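Local coordinates for particle-associated glycoside hydrolase (Acinetobacter phage Fri1, PDB 6C72) that depolymerises the capsular polysaccharide of Acinetobacter baumannii as a trimeric phage tailspike, degrading the host capsule during virus entry, at the interface of chains A and B. Numbering follows the deposited sequence. Chains: chain A/B, Particle-associated glycoside hydrolase.

Contact 1: the interface of chains A and B. Residues chain A 533-535, 542-544; chain B 526-528, 548-549.
Branched aliphatic side chains of B:Val548 and B:Ile549 form the apolar centre of this patch between two tailspike subunits, pressed against neighbouring strands 528-536 and 541-547 of chain A. B:Ile549 hides more surface against the partner than any other residue of the patch (86 Å²). Its CG1, anti to its own carbonyl carbon (chi1 -67°), rests on the methyl CB of A:Ala544 at 3.7 Å. The extended chain (chi2 171°) carries CD1 on to the backbone of A:Ile542 and A:Thr543, 3.7 Å from the carbonyl O of A:Ile542. Beside it, B:Val548 places CG1 anti to its backbone N, so that this methyl lies over one face of the A:Phe533 ring, displaced toward the rim and nearest CD1 at 3.5 Å. The two side chains cross almost perpendicularly in a CH-pi contact, while the carbonyl O of A:Ala544 lies in the ring plane at its edge.

Farther out, A:Ile542 reaches with its terminal CD1 across the aliphatic root of B:Lys527, 3.8 Å from CB; the lysine chain turns at chi2. At the polar rim A:Asn535 holds its CG anti to the backbone N. Its OD1 comes within 3.0 Å of the carbonyl O of B:Ala528, a strained meeting of two acceptors and not a bond. The backbone N of B:Ala528 donates to OD1 of A:Asn535 at 2.7 Å, nearly straight (163° at H), in the carbonyl plane and on a lone pair.

Contact 2: the interface of chains A and B. Residues chain A 485-486, 508-511, 535, 584-586; chain B 490, 514, 516-518, 529, 578, 580.
In the C-terminal beta-rich region of this trimeric tailspike, the patch joins strands 485-494, 509-517, 528-536 and 576-585 of chain A to the equivalent strands of chain B.

Polar recognition centres on the side-chain amide of A:Asn535, which grips the backbone of B:Gly517 at both ends. ND2 donates to the carbonyl O of B:Gly517 at 2.7 Å, almost straight (164° at H) and close to the amide plane, although the donor sits above the plane of the accepting carbonyl. In return the backbone N of B:Gly517 gives a more bent bond to OD1 at 3.0 Å (136° at H), again from above the carbonyl plane. A second-shell bond within chain A, from ND2 to the carbonyl O of A:Ser509 at 2.9 Å, approaches well out of that carbonyl's plane; it helps to set the rotation of the amide, consistent with ND2 facing O and OD1 facing N of B:Gly517.

Aromatic contacts dominate the apolar part. A:Phe584, with 104 Å² hidden, turns CG anti to its carbonyl carbon (chi1 -56°) and wedges among several side chains of chain B. The methyl CG2 of B:Thr516, in the crowded position between N and carbonyl carbon, meets CB of A:Phe584 at 3.4 Å. CG2 of B:Thr514 approaches the ring tip, B:Tyr529 crosses the CE1 corner with its phenol oxygen, and CB of B:Lys580 lies at the ring edge, in plane. A:Phe486 swings the other way, CG anti to its N, and sets CD2 over a face of A:Phe584.

Along the extended B:Lys580 chain, CD touches CE2 of A:Phe584 at 3.5 Å, whereas CE lies over the centre of the A:Phe486 ring in a CH-pi contact before the chain bends at chi4. An aliphatic contact flanks the rings, CD1 of B:Ile490 abutting CB of A:Phe486 at 3.6 Å.

Against backbone, CD1 of B:Ile578 packs on the carbonyl O of A:Ser585, and CB of B:Ala518 sits 3.6 Å from the carbonyl O of A:Arg508, beside A:Ala586 N.

Contact 1: the interface of chains A and B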
loop_
_atom_site.group_PDB
_atom_site.type_symbol
_atom_site.label_atom_id
_atom_site.label_comp_id
_atom_site.label_asym_id
_atom_site.label_seq_id
_atom_site.Cartn_x
_atom_site.Cartn_y
_atom_site.Cartn_z
ATOM N N PHE A 533 -40.012 -3.500 -45.785
ATOM C CA PHE A 533 -40.771 -3.326 -44.550
ATOM C C PHE A 533 -41.582 -4.581 -44.264
ATOM O O PHE A 533 -42.072 -5.234 -45.190
ATOM C CB PHE A 533 -41.713 -2.115 -44.646
ATOM C CG PHE A 533 -41.014 -0.833 -44.991
ATOM C CD1 PHE A 533 -40.672 -0.540 -46.301
ATOM C CD2 PHE A 533 -40.685 0.077 -43.995
ATOM C CE1 PHE A 533 -40.019 0.640 -46.606
ATOM C CE2 PHE A 533 -40.037 1.264 -44.293
ATOM C CZ PHE A 533 -39.703 1.550 -45.591
ATOM N N VAL A 534 -41.674 -4.949 -42.991
ATOM C CA VAL A 534 -42.438 -6.115 -42.559
ATOM C C VAL A 534 -43.140 -5.785 -41.250
ATOM O O VAL A 534 -42.554 -5.155 -40.365
ATOM C CB VAL A 534 -41.537 -7.350 -42.354
ATOM C CG1 VAL A 534 -42.381 -8.598 -42.209
ATOM C CG2 VAL A 534 -40.578 -7.504 -43.487
ATOM N N ASN A 535 -44.376 -6.245 -41.101
ATOM C CA ASN A 535 -45.035 -6.234 -39.802
ATOM C C ASN A 535 -45.724 -7.577 -39.608
ATOM O O ASN A 535 -46.365 -8.093 -40.530
ATOM C CB ASN A 535 -46.040 -5.083 -39.683
ATOM C CG ASN A 535 -46.350 -4.716 -38.232
ATOM O OD1 ASN A 535 -47.373 -4.091 -37.940
ATOM N ND2 ASN A 535 -45.465 -5.102 -37.323
ATOM N N ILE A 542 -47.210 -9.112 -43.250
ATOM C CA ILE A 542 -47.390 -8.266 -44.427
ATOM C C ILE A 542 -46.056 -7.592 -44.731
ATOM O O ILE A 542 -45.322 -7.214 -43.810
ATOM C CB ILE A 542 -48.491 -7.204 -44.218
ATOM C CG1 ILE A 542 -49.801 -7.870 -43.808
ATOM C CG2 ILE A 542 -48.719 -6.406 -45.497
ATOM C CD1 ILE A 542 -50.980 -6.905 -43.735
ATOM N N THR A 543 -45.729 -7.468 -46.017
ATOM C CA THR A 543 -44.502 -6.814 -46.455
ATOM C C THR A 543 -44.822 -5.653 -47.392
ATOM O O THR A 543 -45.924 -5.549 -47.945
ATOM C CB THR A 543 -43.539 -7.769 -47.190
ATOM O OG1 THR A 543 -44.105 -8.166 -48.452
ATOM C CG2 THR A 543 -43.232 -8.995 -46.352
ATOM N N ALA A 544 -43.836 -4.772 -47.549
ATOM C CA ALA A 544 -43.897 -3.672 -48.502
ATOM C C ALA A 544 -42.466 -3.298 -48.850
ATOM O O ALA A 544 -41.530 -3.618 -48.113
ATOM C CB ALA A 544 -44.659 -2.456 -47.946
ATOM N N SER B 526 -52.175 -6.456 -34.912
ATOM C CA SER B 526 -51.957 -5.225 -35.659
ATOM C C SER B 526 -50.943 -5.405 -36.787
ATOM O O SER B 526 -49.989 -6.187 -36.687
ATOM C CB SER B 526 -51.514 -4.112 -34.720
ATOM O OG SER B 526 -50.476 -4.523 -33.867
ATOM N N LYS B 527 -51.187 -4.696 -37.886
ATOM C CA LYS B 527 -50.283 -4.652 -39.030
ATOM C C LYS B 527 -50.231 -3.208 -39.499
ATOM O O LYS B 527 -51.223 -2.684 -40.018
ATOM C CB LYS B 527 -50.743 -5.571 -40.162
ATOM C CG LYS B 527 -50.476 -7.049 -39.933
ATOM C CD LYS B 527 -51.727 -7.704 -39.422
ATOM C CE LYS B 527 -51.544 -9.184 -39.161
ATOM N NZ LYS B 527 -52.817 -9.672 -38.543
ATOM N N ALA B 528 -49.089 -2.562 -39.310
ATOM C CA ALA B 528 -48.945 -1.175 -39.719
ATOM C C ALA B 528 -47.471 -0.822 -39.702
ATOM O O ALA B 528 -46.700 -1.363 -38.904
ATOM C CB ALA B 528 -49.732 -0.220 -38.808
ATOM N N VAL B 548 -46.650 3.220 -45.206
ATOM C CA VAL B 548 -46.024 2.125 -45.951
ATOM C C VAL B 548 -46.853 0.847 -45.846
ATOM O O VAL B 548 -47.110 0.166 -46.846
ATOM C CB VAL B 548 -44.594 1.906 -45.443
ATOM C CG1 VAL B 548 -43.920 0.823 -46.248
ATOM C CG2 VAL B 548 -43.819 3.220 -45.501
ATOM N N ILE B 549 -47.256 0.494 -44.629
ATOM C CA ILE B 549 -48.166 -0.609 -44.362
ATOM C C ILE B 549 -49.242 -0.083 -43.428
ATOM O O ILE B 549 -48.932 0.576 -42.428
ATOM C CB ILE B 549 -47.447 -1.817 -43.735
ATOM C CG1 ILE B 549 -46.476 -2.452 -44.730
ATOM C CG2 ILE B 549 -48.443 -2.858 -43.263
ATOM C CD1 ILE B 549 -45.584 -3.522 -44.109
#

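Contact 2: the interface of chains A and B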
loop_
_atom_site.group_PDB
_atom_site.type_symbol
_atom_site.label_atom_id
_atom_site.label_comp_id
_atom_site.label_asym_id
_atom_site.label_seq_id
_atom_site.Cartn_x
_atom_site.Cartn_y
_atom_site.Cartn_z
ATOM N N TYR A 485 -39.018 -2.056 -27.832
ATOM C CA TYR A 485 -37.614 -2.243 -28.170
ATOM C C TYR A 485 -37.342 -1.896 -29.625
ATOM O O TYR A 485 -38.164 -2.156 -30.510
ATOM C CB TYR A 485 -37.163 -3.683 -27.895
ATOM C CG TYR A 485 -37.272 -4.059 -26.447
ATOM C CD1 TYR A 485 -38.470 -4.508 -25.917
ATOM C CD2 TYR A 485 -36.175 -3.953 -25.601
ATOM C CE1 TYR A 485 -38.581 -4.834 -24.578
ATOM C CE2 TYR A 485 -36.268 -4.292 -24.266
ATOM C CZ TYR A 485 -37.471 -4.737 -23.760
ATOM O OH TYR A 485 -37.566 -5.078 -22.426
ATOM N N PHE A 486 -36.176 -1.305 -29.853
ATOM C CA PHE A 486 -35.655 -1.037 -31.185
ATOM C C PHE A 486 -34.219 -1.543 -31.214
ATOM O O PHE A 486 -33.374 -1.048 -30.466
ATOM C CB PHE A 486 -35.739 0.455 -31.517
ATOM C CG PHE A 486 -35.137 0.821 -32.836
ATOM C CD1 PHE A 486 -33.796 1.127 -32.932
ATOM C CD2 PHE A 486 -35.914 0.876 -33.975
ATOM C CE1 PHE A 486 -33.233 1.470 -34.137
ATOM C CE2 PHE A 486 -35.359 1.219 -35.199
ATOM C CZ PHE A 486 -34.017 1.511 -35.284
ATOM N N ARG A 508 -44.325 -10.887 -34.158
ATOM C CA ARG A 508 -44.696 -9.833 -33.205
ATOM C C ARG A 508 -43.765 -8.629 -33.306
ATOM O O ARG A 508 -43.280 -8.109 -32.300
ATOM C CB ARG A 508 -44.701 -10.359 -31.771
ATOM C CG ARG A 508 -45.391 -11.687 -31.568
ATOM C CD ARG A 508 -45.325 -12.049 -30.100
ATOM N NE ARG A 508 -45.906 -13.350 -29.788
ATOM C CZ ARG A 508 -46.023 -13.818 -28.551
ATOM N NH1 ARG A 508 -45.601 -13.090 -27.520
ATOM N NH2 ARG A 508 -46.558 -15.009 -28.341
ATOM N N SER A 509 -43.461 -8.209 -34.529
ATOM C CA SER A 509 -42.465 -7.164 -34.687
ATOM C C SER A 509 -42.682 -6.480 -36.021
ATOM O O SER A 509 -43.294 -7.043 -36.928
ATOM C CB SER A 509 -41.029 -7.712 -34.602
ATOM O OG SER A 509 -40.712 -8.600 -35.663
ATOM N N GLY A 510 -42.240 -5.234 -36.098
ATOM C CA GLY A 510 -42.131 -4.510 -37.353
ATOM C C GLY A 510 -40.653 -4.339 -37.678
ATOM O O GLY A 510 -39.858 -4.027 -36.791
ATOM N N CYS A 511 -40.301 -4.548 -38.934
ATOM C CA CYS A 511 -38.909 -4.506 -39.341
ATOM C C CYS A 511 -38.752 -3.653 -40.582
ATOM O O CYS A 511 -39.618 -3.647 -41.459
ATOM C CB CYS A 511 -38.374 -5.896 -39.607
ATOM S SG CYS A 511 -38.606 -7.012 -38.201
ATOM N N ASN A 535 -44.376 -6.245 -41.101
ATOM C CA ASN A 535 -45.035 -6.234 -39.802
ATOM C C ASN A 535 -45.724 -7.577 -39.608
ATOM O O ASN A 535 -46.365 -8.093 -40.530
ATOM C CB ASN A 535 -46.040 -5.083 -39.683
ATOM C CG ASN A 535 -46.350 -4.716 -38.232
ATOM O OD1 ASN A 535 -47.373 -4.091 -37.940
ATOM N ND2 ASN A 535 -45.465 -5.102 -37.323
ATOM N N PHE A 584 -38.568 -3.416 -34.462
ATOM C CA PHE A 584 -39.433 -2.833 -33.445
ATOM C C PHE A 584 -40.202 -3.981 -32.805
ATOM O O PHE A 584 -40.887 -4.728 -33.513
ATOM C CB PHE A 584 -40.413 -1.832 -34.068
ATOM C CG PHE A 584 -39.761 -0.730 -34.860
ATOM C CD1 PHE A 584 -39.207 -0.974 -36.105
ATOM C CD2 PHE A 584 -39.722 0.571 -34.361
ATOM C CE1 PHE A 584 -38.610 0.041 -36.824
ATOM C CE2 PHE A 584 -39.128 1.595 -35.080
ATOM C CZ PHE A 584 -38.570 1.324 -36.313
ATOM N N SER A 585 -40.116 -4.124 -31.484
ATOM C CA SER A 585 -40.820 -5.227 -30.843
ATOM C C SER A 585 -41.230 -4.823 -29.437
ATOM O O SER A 585 -40.758 -3.824 -28.892
ATOM C CB SER A 585 -39.964 -6.488 -30.800
ATOM O OG SER A 585 -38.872 -6.316 -29.922
ATOM N N ALA A 586 -42.099 -5.633 -28.836
ATOM C CA ALA A 586 -42.532 -5.402 -27.462
ATOM C C ALA A 586 -41.746 -6.213 -26.444
ATOM O O ALA A 586 -41.879 -5.972 -25.240
ATOM C CB ALA A 586 -44.023 -5.732 -27.311
ATOM N N ILE B 490 -38.777 5.578 -27.467
ATOM C CA ILE B 490 -39.685 4.575 -28.008
ATOM C C ILE B 490 -40.664 4.155 -26.911
ATOM O O ILE B 490 -40.297 4.050 -25.737
ATOM C CB ILE B 490 -38.886 3.384 -28.593
ATOM C CG1 ILE B 490 -39.746 2.562 -29.545
ATOM C CG2 ILE B 490 -38.315 2.507 -27.496
ATOM C CD1 ILE B 490 -38.934 1.520 -30.329
ATOM N N THR B 514 -42.323 6.830 -36.043
ATOM C CA THR B 514 -42.534 5.542 -36.671
ATOM C C THR B 514 -43.528 4.786 -35.807
ATOM O O THR B 514 -43.353 4.697 -34.586
ATOM C CB THR B 514 -41.217 4.762 -36.833
ATOM O OG1 THR B 514 -40.290 5.534 -37.607
ATOM C CG2 THR B 514 -41.448 3.426 -37.539
ATOM N N THR B 516 -45.625 1.156 -35.636
ATOM C CA THR B 516 -45.697 -0.182 -36.195
ATOM C C THR B 516 -46.276 -1.131 -35.153
ATOM O O THR B 516 -46.179 -0.893 -33.948
ATOM C CB THR B 516 -44.310 -0.635 -36.676
ATOM O OG1 THR B 516 -44.432 -1.839 -37.442
ATOM C CG2 THR B 516 -43.396 -0.887 -35.497
ATOM N N GLY B 517 -46.864 -2.228 -35.627
ATOM C CA GLY B 517 -47.469 -3.189 -34.713
ATOM C C GLY B 517 -46.448 -4.131 -34.090
ATOM O O GLY B 517 -45.399 -4.424 -34.659
ATOM N N ALA B 518 -46.755 -4.593 -32.885
ATOM C CA ALA B 518 -45.943 -5.609 -32.223
ATOM C C ALA B 518 -46.864 -6.432 -31.325
ATOM O O ALA B 518 -46.689 -6.517 -30.111
ATOM C CB ALA B 518 -44.781 -4.985 -31.454
ATOM N N TYR B 529 -47.086 0.047 -40.631
ATOM C CA TYR B 529 -45.789 0.707 -40.600
ATOM C C TYR B 529 -46.026 2.097 -41.183
ATOM O O TYR B 529 -46.053 2.261 -42.405
ATOM C CB TYR B 529 -44.732 -0.074 -41.377
ATOM C CG TYR B 529 -43.329 0.375 -41.036
ATOM C CD1 TYR B 529 -42.857 1.619 -41.448
ATOM C CD2 TYR B 529 -42.486 -0.419 -40.269
ATOM C CE1 TYR B 529 -41.594 2.057 -41.125
ATOM C CE2 TYR B 529 -41.198 0.010 -39.943
ATOM C CZ TYR B 529 -40.769 1.253 -40.375
ATOM O OH TYR B 529 -39.509 1.702 -40.068
ATOM N N ILE B 578 -45.977 -0.062 -31.386
ATOM C CA ILE B 578 -44.738 0.550 -30.927
ATOM C C ILE B 578 -44.619 1.898 -31.620
ATOM O O ILE B 578 -44.903 2.008 -32.822
ATOM C CB ILE B 578 -43.523 -0.341 -31.236
ATOM C CG1 ILE B 578 -43.716 -1.755 -30.672
ATOM C CG2 ILE B 578 -42.276 0.251 -30.662
ATOM C CD1 ILE B 578 -43.793 -1.835 -29.165
ATOM N N LYS B 580 -41.950 5.063 -32.117
ATOM C CA LYS B 580 -40.590 5.563 -31.989
ATOM C C LYS B 580 -40.545 6.986 -32.527
ATOM O O LYS B 580 -41.100 7.267 -33.598
ATOM C CB LYS B 580 -39.608 4.673 -32.753
ATOM C CG LYS B 580 -38.156 5.113 -32.696
ATOM C CD LYS B 580 -37.259 4.105 -33.421
ATOM C CE LYS B 580 -35.762 4.417 -33.269
ATOM N NZ LYS B 580 -35.269 5.594 -34.048
#

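The C-alpha centres of contact 1 and contact 2 lie about 10 Å apart, and both belong to one continuous A-B surface in the C-terminal part of the trimeric tailspike. A:Asn535, on strand 528-536, is common to them: its OD1 serves backbone N atoms of chain B in both, while its ND2 bonds in contact 2. One amide thereby ties together two stretches of the partner, the end of strand 509-517 and the start of strand 528-536. The interface is not an exact two-fold, so the two chains contribute different residues, as expected for subunits related round a three-fold.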